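Local coordinates for D-glycerate 3-kinase (Cryptococcus neoformans var. grubii serotype A, PDB 6CKG), which probably transfers a phosphate group from ATP to D-glycerate, giving 3-phosphoglycerate, as a kinase of the P-loop fold, at residues A[21-25]-A[66-71]; A[47-53]-A[245-251]; A[52-56]-A[181-186]; A[84-89]-A[115-121]. All blocks are in the same frame, centred on the assembly; numbering follows the deposited sequence.

The four contacts follow one chain through a P-loop kinase fold. Interaction 1 crosses helix 19-38 over helix 63-75, the two helices that flank strand 48-53 in sequence. About 13 Å away, centre to centre, interaction 2 pairs that strand with 247-253, almost 200 residues later; the two contacts touch at Thr24 and Val249. Interaction 3 shares Val52 and Gln53 with interaction 2, where the P-loop leaves the sheet. Interaction 4, made within the residues between 56 and 181, touches interaction 3 through Leu84 but lies about 25 Å from interaction 1, centre to centre. Interactions 1 to 3 thus surround the strand leading to the probable nucleotide-phosphate site, with interaction 4 beside them.

Interaction 1 (A[21-25]-A[66-71]); sequences VQQTA and LLPDYL
This is a helix-on-helix crossing beside the P-loop: residues 21-25 belong to helix 19-38, and residues 66-71 to helix 63-75, the helix that follows the P-loop. The local axes come within 10.0 Å and cross at -62°. Val21 CA lies opposite Leu67 CA (5.8 Å) and Ala25 CA opposite Leu71 CA (6.7 Å), one helical turn further along both. The second helix is kinked where the N atoms of Pro68 and Asp69 lack a bond to the preceding turn. Val21, with chi1 t, gives up the largest area to the contact, 85 Å². Its CG1 sits over the face of the Tyr70 ring, a CH-pi contact 3.9 Å from the centroid, while its CG2 reaches Leu66 CB at 3.9 Å. Tyr70, also chi1 t, lays its ring alongside Val21 and Ala25, so that its CE1 is 3.9 Å from Ala25 CB; His74 meets the same ring edge-to-face. Leu67 (t, p) lies on the sheet side of the Tyr70 ring, its CD2 3.6 Å from Thr24 CG2. No hydrogen bond joins the segments, and Thr24 OG1 turns back to Met20 O. The far end closes where Ala25 CB meets Leu71 CD2 at 3.7 Å.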
# COMPACT_ATOMS: atom_id res chain seq x y z
N VAL A 21 -12.02 -12.70 2.91
CA VAL A 21 -12.34 -12.55 1.49
C VAL A 21 -13.83 -12.33 1.31
O VAL A 21 -14.26 -11.38 0.64
CB VAL A 21 -11.83 -13.76 0.69
CG1 VAL A 21 -12.55 -13.85 -0.67
CG2 VAL A 21 -10.34 -13.68 0.49
N GLN A 22 -14.66 -13.18 1.93
CA GLN A 22 -16.11 -13.05 1.81
C GLN A 22 -16.61 -11.72 2.35
O GLN A 22 -17.48 -11.07 1.75
CB GLN A 22 -16.82 -14.19 2.54
CG GLN A 22 -16.51 -15.57 2.02
CD GLN A 22 -17.38 -16.63 2.66
OE1 GLN A 22 -18.27 -16.31 3.46
NE2 GLN A 22 -17.14 -17.89 2.31
N GLN A 23 -16.09 -11.31 3.51
CA GLN A 23 -16.54 -10.05 4.09
C GLN A 23 -16.09 -8.87 3.24
O GLN A 23 -16.85 -7.91 3.06
CB GLN A 23 -16.02 -9.92 5.52
CG GLN A 23 -16.75 -10.83 6.50
CD GLN A 23 -16.24 -10.67 7.91
OE1 GLN A 23 -16.21 -9.56 8.44
NE2 GLN A 23 -15.81 -11.77 8.51
N THR A 24 -14.87 -8.92 2.70
CA THR A 24 -14.41 -7.84 1.83
C THR A 24 -15.23 -7.78 0.55
O THR A 24 -15.54 -6.69 0.05
CB THR A 24 -12.92 -8.01 1.51
OG1 THR A 24 -12.17 -8.04 2.73
CG2 THR A 24 -12.45 -6.84 0.67
N ALA A 25 -15.61 -8.95 0.01
CA ALA A 25 -16.47 -8.99 -1.17
C ALA A 25 -17.81 -8.33 -0.89
O ALA A 25 -18.30 -7.55 -1.72
CB ALA A 25 -16.67 -10.44 -1.62
N LEU A 66 -6.49 -13.27 -3.50
CA LEU A 66 -7.69 -14.08 -3.68
C LEU A 66 -8.91 -13.28 -4.09
O LEU A 66 -9.74 -13.78 -4.85
CB LEU A 66 -8.02 -14.82 -2.38
CG LEU A 66 -6.96 -15.77 -1.85
CD1 LEU A 66 -7.28 -16.18 -0.43
CD2 LEU A 66 -6.84 -16.99 -2.76
N LEU A 67 -9.02 -12.04 -3.62
CA LEU A 67 -10.25 -11.28 -3.82
C LEU A 67 -10.59 -11.04 -5.29
O LEU A 67 -11.79 -11.16 -5.63
CB LEU A 67 -10.15 -9.94 -3.07
CG LEU A 67 -11.33 -8.96 -3.20
CD1 LEU A 67 -12.60 -9.56 -2.61
CD2 LEU A 67 -10.99 -7.64 -2.51
N PRO A 68 -9.66 -10.68 -6.18
CA PRO A 68 -10.05 -10.50 -7.60
C PRO A 68 -10.71 -11.72 -8.22
O PRO A 68 -11.77 -11.59 -8.84
CB PRO A 68 -8.73 -10.15 -8.29
CG PRO A 68 -7.88 -9.57 -7.21
CD PRO A 68 -8.24 -10.32 -5.96
N ASP A 69 -10.10 -12.90 -8.09
CA ASP A 69 -10.68 -14.09 -8.73
C ASP A 69 -12.01 -14.47 -8.09
O ASP A 69 -12.87 -15.06 -8.75
CB ASP A 69 -9.71 -15.26 -8.67
CG ASP A 69 -8.48 -15.06 -9.53
OD1 ASP A 69 -8.58 -14.37 -10.57
OD2 ASP A 69 -7.42 -15.58 -9.16
N TYR A 70 -12.19 -14.14 -6.82
CA TYR A 70 -13.45 -14.40 -6.14
C TYR A 70 -14.56 -13.52 -6.70
O TYR A 70 -15.66 -14.00 -7.01
CB TYR A 70 -13.26 -14.17 -4.64
CG TYR A 70 -14.39 -14.62 -3.76
CD1 TYR A 70 -15.43 -13.76 -3.43
CD2 TYR A 70 -14.41 -15.91 -3.24
CE1 TYR A 70 -16.46 -14.16 -2.61
CE2 TYR A 70 -15.46 -16.32 -2.42
CZ TYR A 70 -16.47 -15.45 -2.12
OH TYR A 70 -17.50 -15.86 -1.31
N LEU A 71 -14.28 -12.21 -6.86
CA LEU A 71 -15.29 -11.30 -7.39
C LEU A 71 -15.61 -11.60 -8.85
O LEU A 71 -16.78 -11.51 -9.26
CB LEU A 71 -14.82 -9.85 -7.22
CG LEU A 71 -14.80 -9.37 -5.76
CD1 LEU A 71 -14.19 -7.97 -5.60
CD2 LEU A 71 -16.20 -9.42 -5.18

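Interaction 2 (A[47-53]-A[245-251]); sequences PLVVGVQ and IDCFVQI
Build two parallel strands, 48-53 and 247-251, 4.5 Å apart at closest approach and inclined by 22°, in register from Val50 with Cys247 to Gln53 with Gln250. The bonds run alternately: Gly51 N to Cys247 O (2.8 Å), Val249 N to Gly51 O (2.8 Å), Gln53 N to Val249 O (3.0 Å) and Ile251 N to Gln53 O (2.9 Å). At the start, Val49 O takes two donors, Asp246 N at 2.9 Å and Cys247 N at 3.2 Å, and Val49 N gives to Asp246 OD2 at 2.8 Å. Water 1 donates to that OD2 and to Pro47 O, both at 2.7 Å. The strands are neighbours in the mixed central sheet of a P-loop kinase fold: 48-53 leads into the P-loop, and its other edge bonds to strand 176-180. Gly51 is needed for room, since a CB would clash with Ile245 CG2 and Phe248 CD2. On the opposite face, Val50 CG2 packs 3.7 Å from Cys247 SG. Gln53 (t, m) accepts at OE1 from Gln250 NE2, 3.2 Å away, and gives NE2 to Trp182 O; Gln250 OE1 is held by Arg315 NE. Water 2 lies 2.9 Å from Gln53 OE1 and 2.6 Å from Ile251 O.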
# COMPACT_ATOMS: atom_id res chain seq x y z
N PRO A 47 -14.77 2.86 -12.80
CA PRO A 47 -14.55 1.80 -11.81
C PRO A 47 -14.56 2.38 -10.40
O PRO A 47 -14.12 3.51 -10.16
CB PRO A 47 -13.15 1.26 -12.15
CG PRO A 47 -12.80 1.83 -13.48
CD PRO A 47 -13.61 3.06 -13.69
N LEU A 48 -15.08 1.59 -9.46
CA LEU A 48 -14.90 1.87 -8.04
C LEU A 48 -13.45 1.62 -7.67
O LEU A 48 -12.93 0.53 -7.93
CB LEU A 48 -15.82 0.97 -7.21
CG LEU A 48 -15.67 1.05 -5.69
CD1 LEU A 48 -16.31 2.35 -5.17
CD2 LEU A 48 -16.32 -0.19 -5.02
N VAL A 49 -12.78 2.61 -7.09
CA VAL A 49 -11.39 2.44 -6.65
C VAL A 49 -11.41 2.06 -5.17
O VAL A 49 -11.79 2.86 -4.31
CB VAL A 49 -10.55 3.71 -6.86
CG1 VAL A 49 -9.11 3.44 -6.42
CG2 VAL A 49 -10.58 4.15 -8.32
N VAL A 50 -10.95 0.85 -4.88
CA VAL A 50 -10.85 0.34 -3.52
C VAL A 50 -9.38 0.42 -3.11
O VAL A 50 -8.55 -0.34 -3.62
CB VAL A 50 -11.36 -1.10 -3.42
CG1 VAL A 50 -11.33 -1.58 -1.98
CG2 VAL A 50 -12.78 -1.23 -4.02
N GLY A 51 -9.05 1.32 -2.18
CA GLY A 51 -7.72 1.29 -1.56
C GLY A 51 -7.62 0.17 -0.54
O GLY A 51 -8.57 -0.15 0.17
N VAL A 52 -6.44 -0.44 -0.47
CA VAL A 52 -6.19 -1.54 0.47
C VAL A 52 -4.85 -1.31 1.14
O VAL A 52 -3.85 -1.06 0.45
CB VAL A 52 -6.22 -2.92 -0.22
CG1 VAL A 52 -5.87 -4.02 0.78
CG2 VAL A 52 -7.58 -3.18 -0.87
N GLN A 53 -4.81 -1.35 2.47
CA GLN A 53 -3.55 -1.23 3.18
C GLN A 53 -3.48 -2.29 4.27
O GLN A 53 -4.49 -2.61 4.91
CB GLN A 53 -3.34 0.18 3.76
CG GLN A 53 -1.94 0.42 4.45
CD GLN A 53 -1.87 -0.09 5.89
OE1 GLN A 53 -2.89 -0.18 6.58
NE2 GLN A 53 -0.68 -0.44 6.34
N ILE A 245 -8.96 7.54 -4.50
CA ILE A 245 -9.53 6.34 -3.88
C ILE A 245 -10.94 6.64 -3.37
O ILE A 245 -11.18 7.63 -2.68
CB ILE A 245 -8.62 5.86 -2.74
CG1 ILE A 245 -7.24 5.50 -3.31
CG2 ILE A 245 -9.26 4.72 -1.98
CD1 ILE A 245 -6.20 5.07 -2.25
N ASP A 246 -11.88 5.74 -3.69
CA ASP A 246 -13.29 5.90 -3.32
C ASP A 246 -13.63 5.27 -1.98
O ASP A 246 -14.42 5.83 -1.21
CB ASP A 246 -14.20 5.28 -4.39
CG ASP A 246 -14.00 5.91 -5.76
OD1 ASP A 246 -13.95 7.15 -5.83
OD2 ASP A 246 -13.89 5.17 -6.75
N CYS A 247 -13.09 4.09 -1.68
CA CYS A 247 -13.39 3.41 -0.43
C CYS A 247 -12.14 2.64 -0.02
O CYS A 247 -11.18 2.55 -0.77
CB CYS A 247 -14.63 2.51 -0.57
SG CYS A 247 -14.41 1.16 -1.76
N PHE A 248 -12.16 2.07 1.18
CA PHE A 248 -10.89 1.62 1.75
C PHE A 248 -11.09 0.38 2.60
O PHE A 248 -12.06 0.29 3.38
CB PHE A 248 -10.25 2.73 2.61
CG PHE A 248 -8.73 2.70 2.65
CD1 PHE A 248 -8.06 1.80 3.45
CD2 PHE A 248 -7.98 3.59 1.89
CE1 PHE A 248 -6.66 1.78 3.52
CE2 PHE A 248 -6.57 3.58 1.94
CZ PHE A 248 -5.92 2.67 2.77
N VAL A 249 -10.15 -0.56 2.49
CA VAL A 249 -10.10 -1.76 3.32
C VAL A 249 -8.74 -1.78 3.99
O VAL A 249 -7.71 -1.68 3.32
CB VAL A 249 -10.30 -3.04 2.48
CG1 VAL A 249 -10.21 -4.29 3.38
CG2 VAL A 249 -11.66 -2.99 1.74
N GLN A 250 -8.72 -1.93 5.32
CA GLN A 250 -7.47 -1.95 6.06
C GLN A 250 -7.37 -3.21 6.92
O GLN A 250 -8.33 -3.58 7.60
CB GLN A 250 -7.32 -0.70 6.94
CG GLN A 250 -6.13 -0.77 7.89
CD GLN A 250 -6.02 0.45 8.80
OE1 GLN A 250 -6.97 0.79 9.51
NE2 GLN A 250 -4.87 1.11 8.77
N ILE A 251 -6.22 -3.87 6.88
CA ILE A 251 -5.91 -4.97 7.79
C ILE A 251 -4.98 -4.41 8.86
O ILE A 251 -3.85 -4.02 8.56
CB ILE A 251 -5.27 -6.15 7.05
CG1 ILE A 251 -6.18 -6.62 5.91
CG2 ILE A 251 -5.03 -7.29 8.03
CD1 ILE A 251 -5.53 -7.63 4.97
O HOH W 1 -13.84 6.10 -9.28
O HOH W 2 -2.54 -1.77 9.02

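Interaction 3 (A[52-56]-A[181-186]); sequences VQGPQ and GWMNGF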
# COMPACT_ATOMS: atom_id res chain seq x y z
N VAL A 52 -6.44 -0.44 -0.47
CA VAL A 52 -6.19 -1.54 0.47
C VAL A 52 -4.85 -1.31 1.14
O VAL A 52 -3.85 -1.06 0.45
CB VAL A 52 -6.22 -2.92 -0.22
CG1 VAL A 52 -5.87 -4.02 0.78
CG2 VAL A 52 -7.58 -3.18 -0.87
N GLN A 53 -4.81 -1.35 2.47
CA GLN A 53 -3.55 -1.23 3.18
C GLN A 53 -3.48 -2.29 4.27
O GLN A 53 -4.49 -2.61 4.91
CB GLN A 53 -3.34 0.18 3.76
CG GLN A 53 -1.94 0.42 4.45
CD GLN A 53 -1.87 -0.09 5.89
OE1 GLN A 53 -2.89 -0.18 6.58
NE2 GLN A 53 -0.68 -0.44 6.34
N GLY A 54 -2.30 -2.86 4.44
CA GLY A 54 -2.06 -3.87 5.44
C GLY A 54 -0.57 -4.12 5.55
O GLY A 54 0.21 -3.80 4.64
N PRO A 55 -0.14 -4.70 6.66
CA PRO A 55 1.29 -4.79 6.95
C PRO A 55 1.97 -5.90 6.16
O PRO A 55 1.33 -6.79 5.59
CB PRO A 55 1.32 -5.09 8.44
CG PRO A 55 0.08 -5.85 8.68
CD PRO A 55 -0.95 -5.23 7.77
N GLN A 56 3.30 -5.80 6.13
CA GLN A 56 4.17 -6.86 5.66
C GLN A 56 3.93 -8.14 6.44
O GLN A 56 4.29 -8.23 7.62
CB GLN A 56 5.64 -6.43 5.79
CG GLN A 56 6.18 -5.73 4.58
CD GLN A 56 6.55 -4.30 4.86
OE1 GLN A 56 5.94 -3.63 5.70
NE2 GLN A 56 7.56 -3.82 4.15
N GLY A 181 -1.26 -1.47 -1.07
CA GLY A 181 0.10 -1.10 -0.74
C GLY A 181 0.35 -1.02 0.75
O GLY A 181 -0.57 -0.68 1.50
N TRP A 182 1.58 -1.32 1.18
CA TRP A 182 1.88 -1.34 2.61
C TRP A 182 1.67 0.02 3.26
O TRP A 182 1.40 0.10 4.45
CB TRP A 182 3.32 -1.82 2.82
CG TRP A 182 4.36 -0.79 2.45
CD1 TRP A 182 4.90 -0.58 1.22
CD2 TRP A 182 4.97 0.17 3.33
NE1 TRP A 182 5.82 0.45 1.27
CE2 TRP A 182 5.87 0.93 2.56
CE3 TRP A 182 4.84 0.46 4.70
CZ2 TRP A 182 6.65 1.96 3.10
CZ3 TRP A 182 5.60 1.49 5.24
CH2 TRP A 182 6.50 2.23 4.44
N MET A 183 1.78 1.10 2.49
CA MET A 183 1.60 2.45 3.01
C MET A 183 0.47 3.19 2.32
O MET A 183 0.42 4.43 2.38
CB MET A 183 2.91 3.25 2.90
CG MET A 183 3.51 3.28 1.48
SD MET A 183 4.84 4.50 1.17
CE MET A 183 3.86 5.96 0.82
N ASN A 184 -0.43 2.49 1.63
CA ASN A 184 -1.49 3.20 0.92
C ASN A 184 -2.35 3.97 1.91
O ASN A 184 -2.73 3.45 2.96
CB ASN A 184 -2.34 2.21 0.08
CG ASN A 184 -1.76 1.99 -1.30
OD1 ASN A 184 -0.56 2.18 -1.52
ND2 ASN A 184 -2.61 1.59 -2.25
N GLY A 185 -2.62 5.23 1.60
CA GLY A 185 -3.42 6.05 2.49
C GLY A 185 -2.66 6.68 3.65
O GLY A 185 -3.22 7.54 4.34
N PHE A 186 -1.40 6.31 3.88
CA PHE A 186 -0.63 6.94 4.95
C PHE A 186 -0.63 8.45 4.77
O PHE A 186 -0.46 8.96 3.66
CB PHE A 186 0.81 6.42 4.98
CG PHE A 186 0.95 5.08 5.63
CD1 PHE A 186 -0.15 4.29 5.88
CD2 PHE A 186 2.20 4.62 6.02
CE1 PHE A 186 -0.02 3.04 6.49
CE2 PHE A 186 2.35 3.38 6.63
CZ PHE A 186 1.23 2.59 6.87
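Gln53 does most of the work here. With chi1 t and chi2 at -82° its chain folds across the turn that follows strand 176-180, so that NE2 donates to Trp182 O at 2.9 Å, while the same nitrogen lies 3.5 Å from Phe186 CE1. Its OE1 is taken by Gln250 NE2, so both ends of the amide are used. Behind it, Gly181 N donates to Val52 O at 3.0 Å. Two turns then follow: a type I turn from Gly181 to Asn184 and a type II turn from Met183 to Phe186. Their glycines are dictated by space, for a CB on Gly181 would clash with Asn184 OD1, and Gly185 has the positive phi expected at the third position of a type II turn. Asn184, chi1 -88°, brings its CB to 3.6 Å from Val52 O. Trp182 takes chi1 p and its CA-to-CB bond points away; Gln56, poorly ordered, only approaches Trp182 CB, with OE1 at 4.3 Å, and that oxygen is hydrogen-bonded to Tyr295 OH. Residues 54-56 open the P-loop, and strand 176-180, next to the P-loop strand, probably carries the Walker B position, as in related P-loop kinases. Around them, helix 281-298 receives Trp182 through Tyr291 and Tyr295 and Phe186 through Phe298, while helix 258-273 packs on Pro55 by Val259 and Trp262.

Interaction 4 (A[84-89]-A[115-121]); sequences LDDFYL and THDLPLL. With EDO (1,2-ethanediol), chain C.
At the apolar centre Phe87 (chi1 m) points at the first turn of helix 118-129, where the loop leaving edge strand 79-83 of the P-loop kinase sheet is joined to the capped start of that helix. Leu121 CD2 lies over the face of the Phe87 ring, 3.7 Å from its centroid and 3.3 Å from Phe87 CG; Leu120 CG is 4.0 Å from Phe87 CD2. Leu84 (t, p) adds CD1, 4.0 Å from Leu121 CD1 and, as a CH-pi contact, 4.0 Å from the centroid of the His116 ring. Leu84 to Asp86 form a short 3-10 turn, and the chain then straightens to make a single backbone bridge, Tyr88 with His116, their CA atoms 4.0 Å apart. Asp117 N donates to Phe87 O at 2.8 Å and Leu89 N to Thr115 O at 3.0 Å. The Tyr88 and His116 rings (both chi1 m) are nearly parallel, at 11°, but slid apart, centroids 4.9 Å from each other. Asp117 is the N-cap: OD1 accepts from Leu120 N at 3.1 Å, while OD2 pairs with Arg163. His116 ND1 is bonded to Tyr238 OH, and its NE2 lies 2.8 Å from water 3, which donates to Asp85 OD1, also at 2.8 Å. Asp85 OD2 salt-bridges Lys154. A 1,2-ethanediol, probably from the crystallisation liquor, lies beside the Phe87 ring; its O2 donates to Asp86 OD2 at 2.7 Å.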
# COMPACT_ATOMS: atom_id res chain seq x y z
N LEU A 84 1.25 -1.10 -5.12
CA LEU A 84 2.19 0.02 -4.97
C LEU A 84 3.62 -0.36 -5.34
O LEU A 84 4.34 0.42 -5.97
CB LEU A 84 2.14 0.54 -3.53
CG LEU A 84 3.01 1.75 -3.23
CD1 LEU A 84 2.50 2.93 -4.03
CD2 LEU A 84 2.96 2.04 -1.73
N ASP A 85 4.06 -1.57 -4.97
CA ASP A 85 5.45 -1.96 -5.22
C ASP A 85 5.76 -2.06 -6.72
O ASP A 85 6.92 -1.95 -7.11
CB ASP A 85 5.75 -3.31 -4.58
CG ASP A 85 5.70 -3.27 -3.07
OD1 ASP A 85 5.22 -2.26 -2.49
OD2 ASP A 85 6.14 -4.27 -2.48
N ASP A 86 4.75 -2.30 -7.56
CA ASP A 86 5.02 -2.35 -8.99
C ASP A 86 5.30 -0.97 -9.56
O ASP A 86 5.69 -0.87 -10.73
CB ASP A 86 3.85 -2.98 -9.74
CG ASP A 86 3.79 -4.47 -9.56
OD1 ASP A 86 4.84 -5.12 -9.78
OD2 ASP A 86 2.72 -4.98 -9.16
N PHE A 87 5.13 0.08 -8.76
CA PHE A 87 5.32 1.46 -9.16
C PHE A 87 6.54 2.11 -8.50
O PHE A 87 6.66 3.34 -8.50
CB PHE A 87 4.05 2.25 -8.87
CG PHE A 87 2.89 1.89 -9.77
CD1 PHE A 87 2.07 0.80 -9.48
CD2 PHE A 87 2.62 2.64 -10.90
CE1 PHE A 87 1.01 0.47 -10.32
CE2 PHE A 87 1.56 2.31 -11.74
CZ PHE A 87 0.76 1.23 -11.45
N TYR A 88 7.46 1.32 -7.95
CA TYR A 88 8.75 1.88 -7.54
C TYR A 88 9.42 2.59 -8.71
O TYR A 88 9.21 2.26 -9.88
CB TYR A 88 9.68 0.77 -7.03
CG TYR A 88 9.46 0.28 -5.62
CD1 TYR A 88 9.34 1.16 -4.54
CD2 TYR A 88 9.42 -1.08 -5.36
CE1 TYR A 88 9.16 0.68 -3.27
CE2 TYR A 88 9.25 -1.57 -4.09
CZ TYR A 88 9.12 -0.69 -3.05
OH TYR A 88 8.95 -1.21 -1.78
N LEU A 89 10.26 3.59 -8.38
CA LEU A 89 11.14 4.21 -9.36
C LEU A 89 11.92 3.16 -10.12
O LEU A 89 12.22 2.08 -9.60
CB LEU A 89 12.13 5.17 -8.67
CG LEU A 89 11.53 6.37 -7.94
CD1 LEU A 89 12.62 7.04 -7.08
CD2 LEU A 89 10.93 7.33 -8.97
N THR A 115 10.24 6.84 -2.95
CA THR A 115 10.85 5.83 -3.81
C THR A 115 9.87 5.26 -4.84
O THR A 115 10.18 4.26 -5.48
CB THR A 115 11.43 4.69 -2.95
OG1 THR A 115 10.36 3.98 -2.30
CG2 THR A 115 12.44 5.24 -1.88
N HIS A 116 8.71 5.88 -5.02
CA HIS A 116 7.72 5.47 -6.01
C HIS A 116 7.64 6.51 -7.12
O HIS A 116 7.91 7.69 -6.91
CB HIS A 116 6.33 5.27 -5.37
CG HIS A 116 6.34 4.30 -4.24
ND1 HIS A 116 6.44 4.70 -2.92
CD2 HIS A 116 6.32 2.95 -4.22
CE1 HIS A 116 6.48 3.64 -2.14
NE2 HIS A 116 6.41 2.56 -2.90
N ASP A 117 7.28 6.03 -8.31
CA ASP A 117 7.17 6.89 -9.49
C ASP A 117 5.77 7.48 -9.48
O ASP A 117 4.81 6.87 -9.95
CB ASP A 117 7.44 6.07 -10.74
CG ASP A 117 7.49 6.89 -12.00
OD1 ASP A 117 6.85 7.96 -12.08
OD2 ASP A 117 8.17 6.44 -12.94
N LEU A 118 5.64 8.68 -8.93
CA LEU A 118 4.31 9.25 -8.75
C LEU A 118 3.67 9.67 -10.07
O LEU A 118 2.45 9.50 -10.21
CB LEU A 118 4.37 10.43 -7.76
CG LEU A 118 4.63 9.99 -6.32
CD1 LEU A 118 4.88 11.21 -5.42
CD2 LEU A 118 3.45 9.19 -5.80
N PRO A 119 4.40 10.23 -11.05
CA PRO A 119 3.77 10.45 -12.37
C PRO A 119 3.15 9.19 -12.96
O PRO A 119 2.04 9.25 -13.51
CB PRO A 119 4.92 10.97 -13.23
CG PRO A 119 5.79 11.71 -12.24
CD PRO A 119 5.73 10.87 -10.99
N LEU A 120 3.83 8.04 -12.83
CA LEU A 120 3.31 6.80 -13.41
C LEU A 120 2.09 6.30 -12.64
O LEU A 120 1.11 5.85 -13.24
CB LEU A 120 4.41 5.73 -13.44
CG LEU A 120 4.07 4.41 -14.15
CD1 LEU A 120 3.68 4.67 -15.60
CD2 LEU A 120 5.22 3.42 -14.07
N LEU A 121 2.16 6.34 -11.31
CA LEU A 121 0.99 6.02 -10.48
C LEU A 121 -0.21 6.86 -10.87
O LEU A 121 -1.31 6.33 -11.06
CB LEU A 121 1.34 6.24 -9.01
CG LEU A 121 2.05 5.07 -8.34
CD1 LEU A 121 2.79 5.53 -7.08
CD2 LEU A 121 1.00 4.00 -8.02
C1 EDO C . 0.51 -4.70 -12.27
O1 EDO C . 1.82 -5.25 -12.05
C2 EDO C . 0.34 -3.45 -11.42
O2 EDO C . 0.45 -3.81 -10.03
O HOH W 3 6.46 0.07 -1.70